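Local coordinates for protein GCN5-related N-acetyltransferase (Arthrobacter sp., PDB 2R1I) that probably transfers an acetyl group from acetyl-CoA to an acceptor substrate, as a member of the GNAT family, at residues A[114-119]-A[150-155]. Sequence-based numbering, arbitrary orientation.
Sequences LGSALL and EARGFT. With EDO (1,2-ethanediol), chain J.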
loop_
_atom_site.group_PDB
_atom_site.type_symbol
_atom_site.label_atom_id
_atom_site.label_comp_id
_atom_site.label_asym_id
_atom_site.label_seq_id
_atom_site.Cartn_x
_atom_site.Cartn_y
_atom_site.Cartn_z
ATOM N N LEU A 114 9.489 12.399 -19.213
ATOM C CA LEU A 114 9.905 12.590 -17.819
ATOM C C LEU A 114 9.274 11.494 -16.957
ATOM O O LEU A 114 9.918 10.893 -16.108
ATOM C CB LEU A 114 9.499 13.971 -17.296
ATOM C CG LEU A 114 10.288 15.223 -17.723
ATOM C CD1 LEU A 114 9.779 16.419 -16.897
ATOM C CD2 LEU A 114 11.806 15.048 -17.577
ATOM N N GLY A 115 7.983 11.232 -17.163
ATOM C CA GLY A 115 7.313 10.136 -16.442
ATOM C C GLY A 115 8.055 8.816 -16.599
ATOM O O GLY A 115 8.289 8.099 -15.620
ATOM N N SER A 116 8.452 8.508 -17.830
ATOM C CA SER A 116 9.184 7.279 -18.113
ATOM C C SER A 116 10.543 7.218 -17.351
ATOM O O SER A 116 10.890 6.207 -16.743
ATOM C CB SER A 116 9.352 7.094 -19.628
ATOM O OG SER A 116 9.845 5.819 -19.879
ATOM N N ALA A 117 11.242 8.342 -17.306
ATOM C CA ALA A 117 12.504 8.478 -16.527
ATOM C C ALA A 117 12.277 8.346 -15.003
ATOM O O ALA A 117 13.063 7.734 -14.274
ATOM C CB ALA A 117 13.172 9.873 -16.849
ATOM N N LEU A 118 11.211 8.962 -14.532
ATOM C CA LEU A 118 10.902 8.921 -13.106
ATOM C C LEU A 118 10.589 7.479 -12.671
ATOM O O LEU A 118 10.997 7.055 -11.572
ATOM C CB LEU A 118 9.762 9.883 -12.812
ATOM C CG LEU A 118 10.201 11.351 -12.683
ATOM C CD1 LEU A 118 9.025 12.304 -12.817
ATOM C CD2 LEU A 118 10.939 11.573 -11.311
ATOM N N LEU A 119 9.848 6.754 -13.518
ATOM C CA LEU A 119 9.493 5.362 -13.198
ATOM C C LEU A 119 10.747 4.474 -13.107
ATOM O O LEU A 119 10.916 3.681 -12.192
ATOM C CB LEU A 119 8.443 4.796 -14.169
ATOM C CG LEU A 119 8.087 3.316 -13.927
ATOM C CD1 LEU A 119 7.548 3.163 -12.471
ATOM C CD2 LEU A 119 7.101 2.791 -14.958
ATOM N N GLU A 150 1.583 -0.561 -18.272
ATOM C CA GLU A 150 1.579 -1.896 -18.865
ATOM C C GLU A 150 2.729 -2.029 -19.866
ATOM O O GLU A 150 3.306 -3.097 -19.999
ATOM C CB GLU A 150 0.207 -2.234 -19.484
ATOM C CG GLU A 150 -0.868 -2.476 -18.464
ATOM C CD GLU A 150 -2.253 -2.697 -19.023
ATOM O OE1 GLU A 150 -2.414 -2.674 -20.264
ATOM O OE2 GLU A 150 -3.203 -2.903 -18.225
ATOM N N ALA A 151 3.106 -0.927 -20.508
ATOM C CA ALA A 151 4.258 -0.918 -21.440
ATOM C C ALA A 151 5.623 -0.962 -20.740
ATOM O O ALA A 151 6.651 -1.118 -21.406
ATOM C CB ALA A 151 4.204 0.322 -22.309
ATOM N N ARG A 152 5.611 -0.777 -19.419
ATOM C CA ARG A 152 6.823 -0.697 -18.574
ATOM C C ARG A 152 6.779 -1.733 -17.414
ATOM O O ARG A 152 7.172 -1.447 -16.275
ATOM C CB ARG A 152 6.984 0.715 -18.019
ATOM C CG ARG A 152 7.401 1.688 -19.094
ATOM C CD ARG A 152 7.094 3.124 -18.739
ATOM N NE ARG A 152 7.461 3.976 -19.878
ATOM C CZ ARG A 152 6.717 4.173 -20.969
ATOM N NH1 ARG A 152 5.543 3.577 -21.132
ATOM N NH2 ARG A 152 7.167 4.963 -21.936
ATOM N N GLY A 153 6.270 -2.925 -17.702
ATOM C CA GLY A 153 6.482 -4.082 -16.821
ATOM C C GLY A 153 5.459 -4.332 -15.734
ATOM O O GLY A 153 5.615 -5.262 -14.930
ATOM N N PHE A 154 4.423 -3.494 -15.668
ATOM C CA PHE A 154 3.367 -3.700 -14.683
ATOM C C PHE A 154 2.205 -4.522 -15.205
ATOM O O PHE A 154 1.856 -4.410 -16.374
ATOM C CB PHE A 154 2.821 -2.363 -14.163
ATOM C CG PHE A 154 3.765 -1.638 -13.285
ATOM C CD1 PHE A 154 4.822 -0.929 -13.832
ATOM C CD2 PHE A 154 3.591 -1.635 -11.885
ATOM C CE1 PHE A 154 5.716 -0.251 -13.022
ATOM C CE2 PHE A 154 4.487 -0.964 -11.044
ATOM C CZ PHE A 154 5.562 -0.266 -11.616
ATOM N N THR A 155 1.610 -5.338 -14.337
ATOM C CA THR A 155 0.384 -6.079 -14.659
ATOM C C THR A 155 -0.671 -5.939 -13.567
ATOM O O THR A 155 -0.341 -5.680 -12.426
ATOM C CB THR A 155 0.684 -7.562 -14.901
ATOM O OG1 THR A 155 -0.518 -8.226 -15.322
ATOM C CG2 THR A 155 1.239 -8.200 -13.684
HETATM C C1 EDO J . 5.811 -9.010 -12.523
HETATM O O1 EDO J . 6.792 -8.039 -12.843
HETATM C C2 EDO J . 4.698 -8.940 -13.549
HETATM O O2 EDO J . 4.228 -7.593 -13.630
#
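Arg-152 runs out extended from CG to NE, with CG anti to its own carbonyl carbon (chi1 -72°), and this carries its guanidinium to Ser-116. On helix 109-128, the OG of Ser-116 is turned anti to the backbone N (chi1 -170°), and meets the edge of that flat group. The main bond runs from Arg-152 NE to Ser-116 OG, 3.0 Å long and nearly straight at 165°. The oxygen lies in the guanidinium plane. Arg-152 NH2 adds a weak bond to Ser-116 OG at 3.5 Å. Its NH1 bonds the carbonyl oxygen of Phe-148 in helix 143-150, so the flat group links two helices.

Next to this polar pair, Leu-119 makes the apolar contacts. Leu-119, one turn along from Ser-116, sets CD2 3.7 Å from Arg-152 CB and also touches Arg-152 CD. Leu-119 CD2 is also 3.9 Å from Phe-154 CE1, coming obliquely to the ring. Leu-119 CD1 meets that ring atom too and lies 4.1 Å from Phe-154 CZ. The leucine and phenylalanine side chains slide past each other in opposite directions. Leu-100 packs on Leu-119, while Leu-134 and Ile-136 of strand 133-139 meet Phe-154. An alanine in place of Arg-152 would probably leave Ser-116 OG and the Phe-148 carbonyl without this donor and would remove the CD contact with Leu-119.

Gly-153 makes the turn between Arg-152 and Phe-154. Its backbone angles would drive a CB into the carbonyl oxygen of Arg-152, which calls for glycine. Beyond it, Thr-155 makes backbone hydrogen bonds to the second subunit. The contact thus joins helix 109-128 of the GNAT fold to the loop after helix 143-150. Its chemistry is divided: a hydroxyl accepts the N-H groups, and being neutral it probably leaves the arginine's charge uncompensated here, while the aliphatic part packs against Leu-119 CD2.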